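Glutathione S-transferase 2 (Heligmosomoides polygyrus, PDB 1TW9) probably transfers glutathione onto electrophilic substrates, releasing a halide ion from organic halides. Local coordinates at residues L6-A14 against I198-F206. Numbering follows the deposited sequence.
Sequences LTYFNGRGA and IETRPETPF
Phe206, the last residue of the chain, lays its carboxylate on the backbone N-H groups of Arg12 and Gly13 and its ring on Gly11. Arg12 N points almost straight at Phe206 OXT (2.8 Å, 164°), while Gly13 N reaches Phe206 O (2.9 Å) along a more bent path. Thr204 OG1 donates a second bond to OXT, a task suited to a short hydroxyl side chain. With CG between its backbone N and carbonyl carbon (chi1 77°), Phe206 brings its ring back over the turn, where Gly11 CA makes a CH-pi contact with one face, 4.0 Å from the centroid. A side chain at Gly11 would collide with this ring, whose edge meets Tyr8 OH and Phe9 CB. Tyr8 OH in turn accepts from Ala14 N (2.9 Å).

The Arg12 chain bends at chi3 (-58°), which brings NH1 to Thr204 O (2.8 Å), the oxygen lying somewhat out of the guanidinium plane. Phe206 OXT sits over the face of that group, a long salt bridge to Arg12 NH1 (3.7 Å) by charge alone, and a water links NH1 to Pro202 O and Thr204 N. Arg12 CD rests over one face of the Arg201 guanidinium, 3.5 Å from CZ. With an alanine here in place of Arg12, Thr204 O would probably lose its guanidinium donor, and the C-terminal carboxylate a nearby positive charge.

Glu16, at the start of helix 16-24, and Glu162, on helix 155-170, form salt bridges with Arg201, probably offsetting the neighbouring positive charges. The tail after helix 192-200 thus joins the C-terminal domain to the thioredoxin-like N-terminal domain, at the turn between strand 4-9 and helix 16-24.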
ATOM      1  N   LEU A   6      17.442   8.868   3.788  1.00 32.61           N
ATOM      2  CA  LEU A   6      16.622   7.699   4.155  1.00 31.43           C
ATOM      3  C   LEU A   6      17.102   7.242   5.565  1.00 32.10           C
ATOM      4  O   LEU A   6      18.297   7.011   5.765  1.00 30.88           O
ATOM      5  CB  LEU A   6      16.858   6.570   3.193  1.00 31.59           C
ATOM      6  CG  LEU A   6      15.932   5.343   3.442  1.00 31.95           C
ATOM      7  CD1 LEU A   6      14.454   5.581   3.224  1.00 34.88           C
ATOM      8  CD2 LEU A   6      16.452   4.119   2.600  1.00 34.26           C
ATOM      9  N   THR A   7      16.172   7.154   6.519  1.00 30.74           N
ATOM     10  CA  THR A   7      16.509   6.731   7.891  1.00 31.84           C
ATOM     11  C   THR A   7      15.803   5.359   8.122  1.00 32.17           C
ATOM     12  O   THR A   7      14.579   5.202   7.901  1.00 30.68           O
ATOM     13  CB  THR A   7      16.039   7.788   8.897  1.00 31.92           C
ATOM     14  OG1 THR A   7      16.792   9.019   8.699  1.00 33.84           O
ATOM     15  CG2 THR A   7      16.383   7.315  10.285  1.00 34.02           C
ATOM     16  N   TYR A   8      16.598   4.398   8.586  1.00 31.69           N
ATOM     17  CA  TYR A   8      16.122   3.052   8.841  1.00 32.28           C
ATOM     18  C   TYR A   8      17.108   2.409   9.820  1.00 32.32           C
ATOM     19  O   TYR A   8      18.019   3.042  10.277  1.00 32.99           O
ATOM     20  CB  TYR A   8      15.941   2.264   7.539  1.00 32.28           C
ATOM     21  CG  TYR A   8      15.273   0.929   7.741  1.00 31.80           C
ATOM     22  CD1 TYR A   8      14.014   0.842   8.304  1.00 32.86           C
ATOM     23  CD2 TYR A   8      15.909  -0.247   7.399  1.00 33.75           C
ATOM     24  CE1 TYR A   8      13.424  -0.375   8.507  1.00 30.85           C
ATOM     25  CE2 TYR A   8      15.350  -1.443   7.617  1.00 33.92           C
ATOM     26  CZ  TYR A   8      14.059  -1.506   8.172  1.00 33.69           C
ATOM     27  OH  TYR A   8      13.446  -2.730   8.398  1.00 33.12           O
ATOM     28  N   PHE A   9      16.894   1.150  10.161  1.00 31.99           N
ATOM     29  CA  PHE A   9      17.839   0.382  10.904  1.00 33.19           C
ATOM     30  C   PHE A   9      18.973  -0.115  10.027  1.00 31.12           C
ATOM     31  O   PHE A   9      18.943   0.053   8.780  1.00 30.78           O
ATOM     32  CB  PHE A   9      17.111  -0.775  11.558  1.00 33.70           C
ATOM     33  CG  PHE A   9      16.130  -0.325  12.587  1.00 35.01           C
ATOM     34  CD1 PHE A   9      16.575   0.355  13.711  1.00 36.42           C
ATOM     35  CD2 PHE A   9      14.788  -0.572  12.453  1.00 37.68           C
ATOM     36  CE1 PHE A   9      15.694   0.800  14.668  1.00 38.80           C
ATOM     37  CE2 PHE A   9      13.910  -0.143  13.453  1.00 36.27           C
ATOM     38  CZ  PHE A   9      14.379   0.543  14.527  1.00 37.20           C
ATOM     39  N   ASN A  10      20.009  -0.657  10.675  1.00 30.09           N
ATOM     40  CA  ASN A  10      21.125  -1.238   9.923  1.00 29.42           C
ATOM     41  C   ASN A  10      20.759  -2.615   9.448  1.00 29.69           C
ATOM     42  O   ASN A  10      21.190  -3.623   9.976  1.00 30.04           O
ATOM     43  CB  ASN A  10      22.458  -1.298  10.703  1.00 29.77           C
ATOM     44  CG  ASN A  10      23.605  -1.738   9.840  1.00 28.13           C
ATOM     45  OD1 ASN A  10      23.524  -1.656   8.633  1.00 30.44           O
ATOM     46  ND2 ASN A  10      24.679  -2.208  10.471  1.00 27.15           N
ATOM     47  N   GLY A  11      19.959  -2.612   8.411  1.00 31.14           N
ATOM     48  CA  GLY A  11      19.593  -3.789   7.711  1.00 30.48           C
ATOM     49  C   GLY A  11      18.857  -3.485   6.440  1.00 30.74           C
ATOM     50  O   GLY A  11      18.531  -2.364   6.159  1.00 30.48           O
ATOM     51  N   ARG A  12      18.594  -4.548   5.694  1.00 31.55           N
ATOM     52  CA  ARG A  12      17.868  -4.455   4.425  1.00 31.11           C
ATOM     53  C   ARG A  12      16.420  -4.158   4.803  1.00 32.68           C
ATOM     54  O   ARG A  12      15.977  -3.029   4.700  1.00 33.20           O
ATOM     55  CB  ARG A  12      17.989  -5.751   3.576  1.00 31.88           C
ATOM     56  CG  ARG A  12      19.421  -6.061   3.174  1.00 31.24           C
ATOM     57  CD  ARG A  12      19.538  -7.301   2.332  1.00 32.99           C
ATOM     58  NE  ARG A  12      18.981  -8.479   3.025  1.00 40.41           N
ATOM     59  CZ  ARG A  12      19.620  -9.129   3.971  1.00 37.57           C
ATOM     60  NH1 ARG A  12      20.852  -8.784   4.258  1.00 38.11           N
ATOM     61  NH2 ARG A  12      19.092 -10.191   4.565  1.00 39.67           N
ATOM     62  N   GLY A  13      15.687  -5.180   5.224  1.00 32.98           N
ATOM     63  CA  GLY A  13      14.376  -5.006   5.818  1.00 33.42           C
ATOM     64  C   GLY A  13      13.457  -4.167   4.993  1.00 33.05           C
ATOM     65  O   GLY A  13      13.418  -4.291   3.776  1.00 33.90           O
ATOM     66  N   ALA A  14      12.739  -3.281   5.670  1.00 32.83           N
ATOM     67  CA  ALA A  14      11.799  -2.367   5.063  1.00 33.60           C
ATOM     68  C   ALA A  14      12.390  -1.196   4.340  1.00 32.68           C
ATOM     69  O   ALA A  14      11.671  -0.491   3.653  1.00 33.81           O
ATOM     70  CB  ALA A  14      10.806  -1.873   6.136  1.00 34.70           C
ATOM     71  N   ILE A 198      24.149  -4.444  -4.571  1.00 30.93           N
ATOM     72  CA  ILE A 198      24.167  -5.704  -3.800  1.00 31.47           C
ATOM     73  C   ILE A 198      25.575  -6.098  -3.403  1.00 32.09           C
ATOM     74  O   ILE A 198      25.827  -6.507  -2.209  1.00 31.86           O
ATOM     75  CB  ILE A 198      23.412  -6.801  -4.537  1.00 32.50           C
ATOM     76  CG1 ILE A 198      21.928  -6.433  -4.592  1.00 33.36           C
ATOM     77  CG2 ILE A 198      23.671  -8.136  -3.859  1.00 33.59           C
ATOM     78  CD1 ILE A 198      21.140  -7.371  -5.451  1.00 35.19           C
ATOM     79  N   GLU A 199      26.544  -5.868  -4.307  1.00 30.53           N
ATOM     80  CA  GLU A 199      27.929  -6.168  -4.047  1.00 33.76           C
ATOM     81  C   GLU A 199      28.524  -5.298  -2.971  1.00 32.89           C
ATOM     82  O   GLU A 199      29.482  -5.751  -2.334  1.00 33.71           O
ATOM     83  CB  GLU A 199      28.783  -5.965  -5.300  1.00 33.48           C
ATOM     84  CG  GLU A 199      28.485  -6.947  -6.380  1.00 37.72           C
ATOM     85  CD  GLU A 199      29.229  -6.618  -7.663  1.00 37.84           C
ATOM     86  OE1 GLU A 199      29.823  -5.494  -7.803  1.00 42.56           O
ATOM     87  OE2 GLU A 199      29.193  -7.488  -8.523  1.00 42.91           O
ATOM     88  N   THR A 200      27.994  -4.084  -2.798  1.00 32.99           N
ATOM     89  CA  THR A 200      28.536  -3.064  -1.923  1.00 33.54           C
ATOM     90  C   THR A 200      27.762  -2.708  -0.657  1.00 32.79           C
ATOM     91  O   THR A 200      28.308  -2.000   0.212  1.00 34.71           O
ATOM     92  CB  THR A 200      28.842  -1.768  -2.664  1.00 35.75           C
ATOM     93  OG1 THR A 200      27.652  -1.181  -3.182  1.00 33.62           O
ATOM     94  CG2 THR A 200      29.717  -2.028  -3.859  1.00 37.75           C
ATOM     95  N   ARG A 201      26.561  -3.225  -0.504  1.00 30.56           N
ATOM     96  CA  ARG A 201      25.754  -2.837   0.649  1.00 29.30           C
ATOM     97  C   ARG A 201      26.351  -3.499   1.880  1.00 29.01           C
ATOM     98  O   ARG A 201      27.022  -4.502   1.767  1.00 27.76           O
ATOM     99  CB  ARG A 201      24.300  -3.229   0.476  1.00 30.15           C
ATOM    100  CG  ARG A 201      24.099  -4.661   0.330  1.00 29.60           C
ATOM    101  CD  ARG A 201      22.656  -4.962   0.045  1.00 31.90           C
ATOM    102  NE  ARG A 201      22.512  -6.384  -0.135  1.00 29.96           N
ATOM    103  CZ  ARG A 201      21.437  -6.953  -0.609  1.00 33.37           C
ATOM    104  NH1 ARG A 201      21.428  -8.273  -0.768  1.00 35.66           N
ATOM    105  NH2 ARG A 201      20.384  -6.259  -0.946  1.00 35.21           N
ATOM    106  N   PRO A 202      26.077  -2.953   3.062  1.00 27.71           N
ATOM    107  CA  PRO A 202      26.447  -3.609   4.321  1.00 27.85           C
ATOM    108  C   PRO A 202      25.836  -4.978   4.418  1.00 28.39           C
ATOM    109  O   PRO A 202      24.652  -5.132   4.036  1.00 28.05           O
ATOM    110  CB  PRO A 202      25.866  -2.669   5.374  1.00 28.33           C
ATOM    111  CG  PRO A 202      25.870  -1.312   4.707  1.00 29.54           C
ATOM    112  CD  PRO A 202      25.445  -1.633   3.311  1.00 29.75           C
ATOM    113  N   GLU A 203      26.617  -5.942   4.853  1.00 28.50           N
ATOM    114  CA  GLU A 203      26.117  -7.301   5.026  1.00 30.26           C
ATOM    115  C   GLU A 203      25.474  -7.397   6.392  1.00 29.27           C
ATOM    116  O   GLU A 203      26.152  -7.324   7.414  1.00 28.60           O
ATOM    117  CB  GLU A 203      27.235  -8.311   4.939  1.00 31.42           C
ATOM    118  CG  GLU A 203      27.901  -8.443   3.588  1.00 35.43           C
ATOM    119  CD  GLU A 203      29.070  -9.418   3.637  1.00 37.04           C
ATOM    120  OE1 GLU A 203      28.913 -10.509   4.282  1.00 47.75           O
ATOM    121  OE2 GLU A 203      30.174  -9.093   3.084  1.00 45.19           O
ATOM    122  N   THR A 204      24.156  -7.584   6.410  1.00 27.81           N
ATOM    123  CA  THR A 204      23.418  -7.570   7.665  1.00 28.98           C
ATOM    124  C   THR A 204      22.552  -8.816   7.719  1.00 30.43           C
ATOM    125  O   THR A 204      22.207  -9.358   6.674  1.00 31.88           O
ATOM    126  CB  THR A 204      22.495  -6.336   7.787  1.00 28.21           C
ATOM    127  OG1 THR A 204      21.743  -6.150   6.584  1.00 28.09           O
ATOM    128  CG2 THR A 204      23.310  -5.057   7.874  1.00 28.55           C
ATOM    129  N   PRO A 205      22.182  -9.237   8.915  1.00 31.91           N
ATOM    130  CA  PRO A 205      21.371 -10.440   9.077  1.00 33.31           C
ATOM    131  C   PRO A 205      19.909 -10.298   8.660  1.00 34.37           C
ATOM    132  O   PRO A 205      19.218 -11.322   8.504  1.00 34.59           O
ATOM    133  CB  PRO A 205      21.528 -10.743  10.575  1.00 33.23           C
ATOM    134  CG  PRO A 205      21.648  -9.464  11.150  1.00 34.29           C
ATOM    135  CD  PRO A 205      22.567  -8.674  10.221  1.00 33.01           C
ATOM    136  N   PHE A 206      19.423  -9.075   8.488  1.00 33.55           N
ATOM    137  CA  PHE A 206      18.061  -8.854   7.980  1.00 34.53           C
ATOM    138  C   PHE A 206      18.079  -7.691   7.045  1.00 34.01           C
ATOM    139  O   PHE A 206      17.053  -7.492   6.358  1.00 34.60           O
ATOM    140  CB  PHE A 206      17.052  -8.560   9.103  1.00 36.39           C
ATOM    141  CG  PHE A 206      17.134  -7.147   9.651  1.00 39.40           C
ATOM    142  CD1 PHE A 206      16.297  -6.135   9.139  1.00 42.40           C
ATOM    143  CD2 PHE A 206      18.055  -6.809  10.621  1.00 40.52           C
ATOM    144  CE1 PHE A 206      16.372  -4.833   9.620  1.00 38.97           C
ATOM    145  CE2 PHE A 206      18.139  -5.482  11.105  1.00 39.54           C
ATOM    146  CZ  PHE A 206      17.280  -4.494  10.583  1.00 38.31           C
ATOM    147  OXT PHE A 206      19.096  -7.010   6.938  1.00 32.57           O
TER
HETATM  148  O   HOH W   1      22.959  -7.349   3.460  1.00 29.17           O